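Long-range contacts in phosphoglycerate kinase (Coxiella burnetii, PDB 4NG4), which catalyses the reversible transfer of a phosphoryl group between ATP and 3-phosphoglycerate, the second step in the glycolytic conversion of glyceraldehyde 3-phosphate to pyruvate: residues Met149-Ala158 with Leu391-Gln399; His23-Asn34 with Gln61-Gly72. All coordinates share one frame; numbering follows the deposited sequence.

Overall arrangement
Both contacts lie in the domain built on the six-stranded parallel sheet, and their centres are about 16 Å apart. Contact 2 joins two neighbouring strands inside that sheet: a regular ladder of backbone bonds with largely buried side chains, passing into polar loops at the C-terminal strand ends. Contact 1 is smaller and mostly apolar, with one weak backbone bond; it sets the C-terminal helix 392-401 against the loop that follows strand 146-149, itself a neighbour of strand 26-31. The two meet where Asp-150 N probably bonds to Arg-30 O and Thr-154 packs on His-70. Contact 2 holds six residues of the predicted substrate site, contact 1 only Arg-157.

Contact 1. Residues Met149-Ala158 with Leu391-Gln399; sequences MDAFATAHRA and LPAIKILTQ
Ala-155 and Ala-393 touch through their methyl groups, small enough to let the loop and the first turn of helix 392-401 come close together. Met-149 sends its chain toward the helix: CG lies anti to the backbone N (chi1 -180°), a bend at chi2 follows, and CE ends 3.8 Å from Ala-393 CB, while Met-149 CB touches Leu-397 CD1 at 3.8 Å. The Phe-152 ring uses its CE1 corner, with Leu-391 CD2 and Ile-394 CD1 each 4.1 Å from that atom; the leucine crosses the phenylalanine side chain at about a right angle. Leu-391 also rests its CG on His-156 CA, and the ring of Pro-392 reaches Ala-158.

The polar part is a single weak hydrogen bond, from Ala-393 N to Ala-155 O at 3.3 Å, nearly straight at 170°. Pro-392 CD packs against the same oxygen, 3.4 Å from Ala-155 O. Within the loop, Thr-154 OG1 and N both bond to Ala-151 O, closing the turn just before Ala-155.

With no charged pair across it, the contact depends on shape: small residues admit the C-terminal helix beside a loop whose outward Arg-157 belongs to the predicted substrate site.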
loop_
_atom_site.group_PDB
_atom_site.type_symbol
_atom_site.label_atom_id
_atom_site.label_comp_id
_atom_site.label_asym_id
_atom_site.label_seq_id
_atom_site.Cartn_x
_atom_site.Cartn_y
_atom_site.Cartn_z
ATOM N N MET A 149 7.358 -0.162 -16.410
ATOM C CA MET A 149 7.290 -0.075 -14.956
ATOM C C MET A 149 6.010 -0.728 -14.493
ATOM O O MET A 149 4.939 -0.133 -14.578
ATOM C CB MET A 149 7.344 1.379 -14.466
ATOM C CG MET A 149 7.280 1.551 -12.928
ATOM S SD MET A 149 8.322 0.393 -12.017
ATOM C CE MET A 149 8.570 1.265 -10.478
ATOM N N ASP A 150 6.139 -1.947 -13.983
ATOM C CA ASP A 150 5.011 -2.728 -13.509
ATOM C C ASP A 150 5.169 -3.025 -12.016
ATOM O O ASP A 150 4.783 -4.101 -11.568
ATOM C CB ASP A 150 4.956 -4.026 -14.316
ATOM C CG ASP A 150 3.658 -4.784 -14.144
ATOM O OD1 ASP A 150 2.570 -4.153 -14.181
ATOM O OD2 ASP A 150 3.731 -6.028 -13.990
ATOM N N ALA A 151 5.712 -2.066 -11.254
ATOM C CA ALA A 151 6.077 -2.285 -9.840
ATOM C C ALA A 151 5.648 -1.154 -8.867
ATOM O O ALA A 151 6.498 -0.452 -8.285
ATOM C CB ALA A 151 7.578 -2.523 -9.745
ATOM N N PHE A 152 4.335 -1.003 -8.670
ATOM C CA PHE A 152 3.795 0.066 -7.817
ATOM C C PHE A 152 4.352 0.051 -6.382
ATOM O O PHE A 152 4.549 1.115 -5.783
ATOM C CB PHE A 152 2.260 0.015 -7.778
ATOM C CG PHE A 152 1.625 1.156 -7.014
ATOM C CD1 PHE A 152 1.331 2.356 -7.650
ATOM C CD2 PHE A 152 1.321 1.032 -5.671
ATOM C CE1 PHE A 152 0.751 3.415 -6.959
ATOM C CE2 PHE A 152 0.738 2.080 -4.981
ATOM C CZ PHE A 152 0.455 3.275 -5.625
ATOM N N ALA A 153 4.596 -1.131 -5.820
ATOM C CA ALA A 153 5.169 -1.223 -4.467
ATOM C C ALA A 153 6.559 -0.583 -4.338
ATOM O O ALA A 153 7.046 -0.379 -3.225
ATOM C CB ALA A 153 5.231 -2.667 -4.013
ATOM N N THR A 154 7.183 -0.271 -5.472
ATOM C CA THR A 154 8.506 0.349 -5.520
ATOM C C THR A 154 8.478 1.803 -6.038
ATOM O O THR A 154 9.469 2.531 -5.882
ATOM C CB THR A 154 9.459 -0.505 -6.414
ATOM O OG1 THR A 154 9.064 -0.427 -7.790
ATOM C CG2 THR A 154 9.419 -1.965 -5.997
ATOM N N ALA A 155 7.351 2.216 -6.631
ATOM C CA ALA A 155 7.237 3.500 -7.340
ATOM C C ALA A 155 7.437 4.759 -6.503
ATOM O O ALA A 155 7.629 5.851 -7.076
ATOM C CB ALA A 155 5.884 3.596 -8.029
ATOM N N HIS A 156 7.376 4.608 -5.175
ATOM C CA HIS A 156 7.422 5.743 -4.266
ATOM C C HIS A 156 8.840 6.201 -3.913
ATOM O O HIS A 156 9.016 7.181 -3.178
ATOM C CB HIS A 156 6.590 5.453 -3.004
ATOM C CG HIS A 156 7.174 4.413 -2.091
ATOM N ND1 HIS A 156 7.579 3.170 -2.533
ATOM C CD2 HIS A 156 7.383 4.423 -0.752
ATOM C CE1 HIS A 156 8.030 2.466 -1.510
ATOM N NE2 HIS A 156 7.926 3.205 -0.416
ATOM N N ARG A 157 9.838 5.506 -4.450
ATOM C CA ARG A 157 11.243 5.881 -4.283
ATOM C C ARG A 157 11.939 5.967 -5.622
ATOM O O ARG A 157 11.614 5.235 -6.553
ATOM C CB ARG A 157 11.982 4.867 -3.399
ATOM C CG ARG A 157 11.413 4.749 -2.002
ATOM C CD ARG A 157 11.675 6.020 -1.174
ATOM N NE ARG A 157 10.649 6.218 -0.160
ATOM C CZ ARG A 157 10.419 5.382 0.855
ATOM N NH1 ARG A 157 11.134 4.261 1.011
ATOM N NH2 ARG A 157 9.450 5.659 1.726
ATOM N N ALA A 158 12.911 6.868 -5.693
ATOM C CA ALA A 158 13.632 7.144 -6.928
ATOM C C ALA A 158 14.883 6.304 -6.925
ATOM O O ALA A 158 15.794 6.522 -6.119
ATOM C CB ALA A 158 13.980 8.610 -7.028
ATOM N N LEU A 391 4.442 10.411 -7.067
ATOM C CA LEU A 391 5.354 9.268 -7.007
ATOM C C LEU A 391 6.281 9.263 -8.220
ATOM O O LEU A 391 5.799 9.216 -9.344
ATOM C CB LEU A 391 4.580 7.946 -6.954
ATOM C CG LEU A 391 4.130 7.496 -5.561
ATOM C CD1 LEU A 391 3.198 8.519 -4.915
ATOM C CD2 LEU A 391 3.477 6.117 -5.637
ATOM N N PRO A 392 7.613 9.281 -7.996
ATOM C CA PRO A 392 8.585 9.428 -9.084
ATOM C C PRO A 392 8.380 8.513 -10.282
ATOM O O PRO A 392 8.541 8.959 -11.413
ATOM C CB PRO A 392 9.913 9.085 -8.413
ATOM C CG PRO A 392 9.712 9.436 -6.992
ATOM C CD PRO A 392 8.283 9.152 -6.686
ATOM N N ALA A 393 8.051 7.250 -10.044
ATOM C CA ALA A 393 7.859 6.302 -11.139
ATOM C C ALA A 393 6.750 6.765 -12.059
ATOM O O ALA A 393 6.896 6.723 -13.281
ATOM C CB ALA A 393 7.539 4.931 -10.603
ATOM N N ILE A 394 5.650 7.208 -11.455
ATOM C CA ILE A 394 4.447 7.628 -12.177
ATOM C C ILE A 394 4.659 8.937 -12.928
ATOM O O ILE A 394 4.197 9.100 -14.064
ATOM C CB ILE A 394 3.263 7.792 -11.207
ATOM C CG1 ILE A 394 2.834 6.418 -10.673
ATOM C CG2 ILE A 394 2.095 8.498 -11.887
ATOM C CD1 ILE A 394 2.343 6.437 -9.232
ATOM N N LYS A 395 5.356 9.866 -12.293
ATOM C CA LYS A 395 5.635 11.144 -12.903
ATOM C C LYS A 395 6.269 10.929 -14.277
ATOM O O LYS A 395 5.775 11.440 -15.284
ATOM C CB LYS A 395 6.556 11.978 -12.008
ATOM C CG LYS A 395 6.510 13.463 -12.317
ATOM C CD LYS A 395 7.651 14.230 -11.658
ATOM C CE LYS A 395 7.450 15.741 -11.794
ATOM N NZ LYS A 395 8.718 16.520 -11.629
ATOM N N ILE A 396 7.338 10.135 -14.314
ATOM C CA ILE A 396 8.094 9.931 -15.537
ATOM C C ILE A 396 7.271 9.202 -16.596
ATOM O O ILE A 396 7.372 9.529 -17.778
ATOM C CB ILE A 396 9.431 9.179 -15.284
ATOM C CG1 ILE A 396 10.269 9.914 -14.237
ATOM C CG2 ILE A 396 10.245 9.054 -16.584
ATOM C CD1 ILE A 396 11.653 9.336 -14.053
ATOM N N LEU A 397 6.454 8.234 -16.183
ATOM C CA LEU A 397 5.642 7.477 -17.143
ATOM C C LEU A 397 4.675 8.377 -17.921
ATOM O O LEU A 397 4.409 8.134 -19.106
ATOM C CB LEU A 397 4.883 6.342 -16.455
ATOM C CG LEU A 397 5.723 5.138 -16.029
ATOM C CD1 LEU A 397 4.843 4.097 -15.354
ATOM C CD2 LEU A 397 6.468 4.523 -17.204
ATOM N N THR A 398 4.154 9.407 -17.250
ATOM C CA THR A 398 3.298 10.405 -17.904
ATOM C C THR A 398 4.115 11.387 -18.752
ATOM O O THR A 398 3.780 11.638 -19.913
ATOM C CB THR A 398 2.480 11.201 -16.877
ATOM O OG1 THR A 398 3.373 11.882 -15.993
ATOM C CG2 THR A 398 1.565 10.280 -16.066
ATOM N N GLN A 399 5.178 11.935 -18.166
ATOM C CA GLN A 399 6.107 12.809 -18.893
ATOM C C GLN A 399 6.495 12.254 -20.267
ATOM O O GLN A 399 6.696 13.011 -21.208
ATOM C CB GLN A 399 7.399 13.013 -18.103
ATOM C CG GLN A 399 7.323 13.991 -16.955
ATOM C CD GLN A 399 8.625 14.033 -16.147
ATOM O OE1 GLN A 399 9.699 13.734 -16.667
ATOM N NE2 GLN A 399 8.527 14.398 -14.870
#

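Contact 2. Residues His23-Asn34 with Gln61-Gly72; sequences HNKRVMIREDLN and QKARVMILSHLG
His-70 meets Arg-30 at the C-terminal ends of two parallel strands, 26-31 and 64-69. The histidine ring and the guanidinium are turned 61° apart, yet Arg-30 NH1 bonds to His-70 ND1 at 3.3 Å, close to both planes. Arg-30 gets there by a bend at chi2 (74°), which carries its CD past Leu-68, while Ser-161 holds its NE. Around the same ring, Asp-32 OD1 lies obliquely 3.3 Å from His-70 CE1, and Asn-34 crosses it with CB 3.3 Å from His-70 NE2. The Asn-34 amide is tilted 49° to the ring; its OD1 takes the N-H of Gly-72 at 2.9 Å, from above the carbonyl plane. Ser-69 OG receives Leu-33 N at 2.9 Å, and Leu-33 CD1 leans on Ile-67 CG2, crossing that side chain at about a right angle.

Between the strands, backbone bonds alternate from Lys-25 O to Leu-68 O. Side chains go to either face in turn: Met-28, Met-66 and Leu-68 on one, Val-27, Ile-29, Val-65 and Ile-67 on the other, where helix 46-60 packs. At the N-terminal ends, the extended Arg-64 chain gives NE weak bonds to Asn-24 O (3.2 Å) and Asn-24 OD1.

Strand 26-31, helix 46-60 and strand 64-69 form a beta-alpha-beta crossover of the Rossmann-like N-terminal domain of phosphoglycerate kinases, with Asp-32 to Asn-34 and His-70 to Gly-72 in the predicted substrate site at the strand ends.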
loop_
_atom_site.group_PDB
_atom_site.type_symbol
_atom_site.label_atom_id
_atom_site.label_comp_id
_atom_site.label_asym_id
_atom_site.label_seq_id
_atom_site.Cartn_x
_atom_site.Cartn_y
_atom_site.Cartn_z
ATOM N N HIS A 23 6.068 -6.722 -30.664
ATOM C CA HIS A 23 6.567 -7.725 -31.603
ATOM C C HIS A 23 8.081 -7.604 -31.777
ATOM O O HIS A 23 8.577 -6.589 -32.269
ATOM C CB HIS A 23 5.873 -7.573 -32.970
ATOM C CG HIS A 23 5.927 -8.796 -33.830
ATOM N ND1 HIS A 23 4.875 -9.170 -34.636
ATOM C CD2 HIS A 23 6.885 -9.737 -34.000
ATOM C CE1 HIS A 23 5.184 -10.286 -35.268
ATOM N NE2 HIS A 23 6.400 -10.649 -34.904
ATOM N N ASN A 24 8.802 -8.637 -31.335
ATOM C CA ASN A 24 10.240 -8.791 -31.598
ATOM C C ASN A 24 11.125 -7.732 -30.938
ATOM O O ASN A 24 12.303 -7.604 -31.277
ATOM C CB ASN A 24 10.506 -8.824 -33.114
ATOM C CG ASN A 24 11.567 -9.827 -33.497
ATOM O OD1 ASN A 24 12.763 -9.597 -33.308
ATOM N ND2 ASN A 24 11.133 -10.951 -34.045
ATOM N N LYS A 25 10.570 -6.984 -29.992
ATOM C CA LYS A 25 11.324 -5.932 -29.326
ATOM C C LYS A 25 11.981 -6.463 -28.056
ATOM O O LYS A 25 11.608 -7.522 -27.540
ATOM C CB LYS A 25 10.413 -4.742 -29.011
ATOM C CG LYS A 25 10.098 -3.862 -30.223
ATOM C CD LYS A 25 9.505 -2.523 -29.789
ATOM C CE LYS A 25 9.591 -1.460 -30.877
ATOM N NZ LYS A 25 9.392 -0.101 -30.286
ATOM N N ARG A 26 12.980 -5.731 -27.576
ATOM C CA ARG A 26 13.579 -6.001 -26.273
ATOM C C ARG A 26 12.778 -5.239 -25.241
ATOM O O ARG A 26 12.700 -4.013 -25.310
ATOM C CB ARG A 26 15.031 -5.541 -26.228
ATOM C CG ARG A 26 15.968 -6.316 -27.144
ATOM C CD ARG A 26 17.362 -5.742 -27.053
ATOM N NE ARG A 26 17.469 -4.453 -27.740
ATOM C CZ ARG A 26 18.291 -3.458 -27.390
ATOM N NH1 ARG A 26 19.095 -3.559 -26.330
ATOM N NH2 ARG A 26 18.305 -2.336 -28.105
ATOM N N VAL A 27 12.179 -5.968 -24.301
ATOM C CA VAL A 27 11.260 -5.382 -23.331
ATOM C C VAL A 27 11.754 -5.649 -21.935
ATOM O O VAL A 27 11.954 -6.797 -21.545
ATOM C CB VAL A 27 9.831 -5.948 -23.472
ATOM C CG1 VAL A 27 8.927 -5.384 -22.382
ATOM C CG2 VAL A 27 9.266 -5.635 -24.859
ATOM N N MET A 28 11.919 -4.569 -21.186
ATOM C CA MET A 28 12.447 -4.613 -19.835
ATOM C C MET A 28 11.299 -4.340 -18.858
ATOM O O MET A 28 10.797 -3.215 -18.778
ATOM C CB MET A 28 13.554 -3.568 -19.711
ATOM C CG MET A 28 14.641 -3.910 -18.719
ATOM S SD MET A 28 15.991 -2.718 -18.786
ATOM C CE MET A 28 17.393 -3.836 -18.784
ATOM N N ILE A 29 10.870 -5.381 -18.147
ATOM C CA ILE A 29 9.757 -5.287 -17.203
ATOM C C ILE A 29 10.266 -5.260 -15.761
ATOM O O ILE A 29 10.817 -6.243 -15.281
ATOM C CB ILE A 29 8.794 -6.483 -17.353
ATOM C CG1 ILE A 29 8.302 -6.600 -18.792
ATOM C CG2 ILE A 29 7.602 -6.344 -16.416
ATOM C CD1 ILE A 29 7.554 -7.887 -19.040
ATOM N N ARG A 30 10.058 -4.139 -15.075
ATOM C CA ARG A 30 10.379 -4.031 -13.655
ATOM C C ARG A 30 9.210 -4.571 -12.842
ATOM O O ARG A 30 8.100 -4.017 -12.856
ATOM C CB ARG A 30 10.664 -2.579 -13.268
ATOM C CG ARG A 30 11.012 -2.357 -11.771
ATOM C CD ARG A 30 12.396 -2.820 -11.428
ATOM N NE ARG A 30 12.849 -2.326 -10.129
ATOM C CZ ARG A 30 12.555 -2.876 -8.953
ATOM N NH1 ARG A 30 11.783 -3.948 -8.875
ATOM N NH2 ARG A 30 13.018 -2.326 -7.839
ATOM N N GLU A 31 9.477 -5.643 -12.109
ATOM C CA GLU A 31 8.476 -6.286 -11.274
ATOM C C GLU A 31 8.929 -6.298 -9.802
ATOM O O GLU A 31 10.092 -6.037 -9.489
ATOM C CB GLU A 31 8.243 -7.711 -11.761
ATOM C CG GLU A 31 7.762 -7.822 -13.207
ATOM C CD GLU A 31 6.273 -7.612 -13.366
ATOM O OE1 GLU A 31 5.582 -7.462 -12.343
ATOM O OE2 GLU A 31 5.790 -7.606 -14.530
ATOM N N ASP A 32 7.970 -6.570 -8.915
ATOM C CA ASP A 32 8.195 -6.750 -7.484
ATOM C C ASP A 32 8.086 -8.249 -7.231
ATOM O O ASP A 32 7.025 -8.775 -6.954
ATOM C CB ASP A 32 7.169 -5.949 -6.670
ATOM C CG ASP A 32 7.376 -6.061 -5.155
ATOM O OD1 ASP A 32 8.328 -6.725 -4.686
ATOM O OD2 ASP A 32 6.570 -5.472 -4.400
ATOM N N LEU A 33 9.209 -8.929 -7.379
ATOM C CA LEU A 33 9.328 -10.367 -7.105
ATOM C C LEU A 33 10.060 -10.602 -5.775
ATOM O O LEU A 33 10.616 -11.668 -5.566
ATOM C CB LEU A 33 10.092 -11.038 -8.257
ATOM C CG LEU A 33 9.661 -10.601 -9.667
ATOM C CD1 LEU A 33 10.375 -11.431 -10.743
ATOM C CD2 LEU A 33 8.143 -10.679 -9.838
ATOM N N ASN A 34 10.027 -9.595 -4.895
ATOM C CA ASN A 34 10.741 -9.565 -3.601
ATOM C C ASN A 34 10.070 -10.479 -2.579
ATOM O O ASN A 34 9.438 -10.018 -1.646
ATOM C CB ASN A 34 10.790 -8.104 -3.080
ATOM C CG ASN A 34 11.547 -7.949 -1.784
ATOM O OD1 ASN A 34 12.494 -8.657 -1.515
ATOM N ND2 ASN A 34 11.132 -6.998 -0.978
ATOM N N GLN A 61 2.928 -11.990 -27.128
ATOM C CA GLN A 61 3.174 -11.045 -28.223
ATOM C C GLN A 61 4.607 -11.143 -28.768
ATOM O O GLN A 61 5.027 -10.329 -29.598
ATOM C CB GLN A 61 2.869 -9.619 -27.772
ATOM C CG GLN A 61 1.402 -9.404 -27.450
ATOM C CD GLN A 61 1.125 -8.039 -26.882
ATOM O OE1 GLN A 61 1.910 -7.110 -27.067
ATOM N NE2 GLN A 61 -0.002 -7.904 -26.190
ATOM N N LYS A 62 5.337 -12.155 -28.302
ATOM C CA LYS A 62 6.683 -12.490 -28.781
ATOM C C LYS A 62 7.694 -11.360 -28.578
ATOM O O LYS A 62 8.515 -11.046 -29.444
ATOM C CB LYS A 62 6.636 -13.021 -30.226
ATOM C CG LYS A 62 6.467 -14.538 -30.267
ATOM C CD LYS A 62 5.837 -15.040 -31.542
ATOM C CE LYS A 62 5.889 -16.555 -31.584
ATOM N NZ LYS A 62 5.180 -17.113 -32.758
ATOM N N ALA A 63 7.634 -10.775 -27.389
ATOM C CA ALA A 63 8.663 -9.857 -26.930
ATOM C C ALA A 63 9.920 -10.651 -26.605
ATOM O O ALA A 63 9.866 -11.871 -26.417
ATOM C CB ALA A 63 8.187 -9.093 -25.696
ATOM N N ARG A 64 11.051 -9.953 -26.573
ATOM C CA ARG A 64 12.279 -10.493 -26.014
ATOM C C ARG A 64 12.332 -9.958 -24.594
ATOM O O ARG A 64 12.657 -8.792 -24.382
ATOM C CB ARG A 64 13.497 -10.034 -26.820
ATOM C CG ARG A 64 13.412 -10.319 -28.320
ATOM C CD ARG A 64 14.233 -9.310 -29.115
ATOM N NE ARG A 64 14.486 -9.768 -30.481
ATOM C CZ ARG A 64 15.542 -10.480 -30.872
ATOM N NH1 ARG A 64 16.492 -10.833 -30.010
ATOM N NH2 ARG A 64 15.647 -10.845 -32.140
ATOM N N VAL A 65 11.998 -10.803 -23.621
ATOM C CA VAL A 65 11.672 -10.309 -22.271
ATOM C C VAL A 65 12.822 -10.350 -21.260
ATOM O O VAL A 65 13.387 -11.408 -20.996
ATOM C CB VAL A 65 10.461 -11.074 -21.671
ATOM C CG1 VAL A 65 10.414 -10.902 -20.165
ATOM C CG2 VAL A 65 9.169 -10.594 -22.305
ATOM N N MET A 66 13.141 -9.186 -20.701
ATOM C CA MET A 66 14.087 -9.071 -19.596
ATOM C C MET A 66 13.339 -8.689 -18.310
ATOM O O MET A 66 12.860 -7.561 -18.176
ATOM C CB MET A 66 15.136 -8.007 -19.910
ATOM C CG MET A 66 16.110 -8.387 -21.004
ATOM S SD MET A 66 17.073 -6.971 -21.605
ATOM C CE MET A 66 15.898 -6.248 -22.740
ATOM N N ILE A 67 13.246 -9.629 -17.375
ATOM C CA ILE A 67 12.493 -9.411 -16.144
ATOM C C ILE A 67 13.389 -8.823 -15.061
ATOM O O ILE A 67 14.379 -9.428 -14.672
ATOM C CB ILE A 67 11.879 -10.712 -15.604
ATOM C CG1 ILE A 67 11.017 -11.398 -16.676
ATOM C CG2 ILE A 67 11.052 -10.408 -14.356
ATOM C CD1 ILE A 67 10.622 -12.816 -16.317
ATOM N N LEU A 68 13.009 -7.662 -14.547
ATOM C CA LEU A 68 13.841 -6.910 -13.613
ATOM C C LEU A 68 13.186 -6.878 -12.220
ATOM O O LEU A 68 11.979 -6.691 -12.113
ATOM C CB LEU A 68 14.026 -5.498 -14.163
ATOM C CG LEU A 68 15.368 -4.818 -13.947
ATOM C CD1 LEU A 68 16.551 -5.614 -14.546
ATOM C CD2 LEU A 68 15.272 -3.423 -14.533
ATOM N N SER A 69 13.962 -7.105 -11.166
ATOM C CA SER A 69 13.410 -7.074 -9.807
ATOM C C SER A 69 14.444 -6.869 -8.708
ATOM O O SER A 69 15.644 -7.035 -8.913
ATOM C CB SER A 69 12.626 -8.346 -9.478
ATOM O OG SER A 69 11.879 -8.164 -8.285
ATOM N N HIS A 70 13.948 -6.485 -7.535
ATOM C CA HIS A 70 14.794 -6.355 -6.373
ATOM C C HIS A 70 14.573 -7.585 -5.504
ATOM O O HIS A 70 13.677 -8.377 -5.777
ATOM C CB HIS A 70 14.524 -5.042 -5.625
ATOM C CG HIS A 70 13.169 -4.963 -4.999
ATOM N ND1 HIS A 70 12.025 -4.725 -5.727
ATOM C CD2 HIS A 70 12.777 -5.087 -3.707
ATOM C CE1 HIS A 70 10.985 -4.701 -4.913
ATOM N NE2 HIS A 70 11.413 -4.927 -3.683
ATOM N N LEU A 71 15.426 -7.768 -4.495
ATOM C CA LEU A 71 15.258 -8.837 -3.503
ATOM C C LEU A 71 16.035 -8.457 -2.261
ATOM O O LEU A 71 17.240 -8.270 -2.316
ATOM C CB LEU A 71 15.755 -10.173 -4.043
ATOM C CG LEU A 71 15.340 -11.438 -3.289
ATOM C CD1 LEU A 71 15.959 -12.673 -3.945
ATOM C CD2 LEU A 71 15.756 -11.379 -1.853
ATOM N N GLY A 72 15.338 -8.323 -1.147
ATOM C CA GLY A 72 15.965 -7.918 0.094
ATOM C C GLY A 72 16.701 -6.584 0.030
ATOM O O GLY A 72 16.371 -5.702 -0.774
#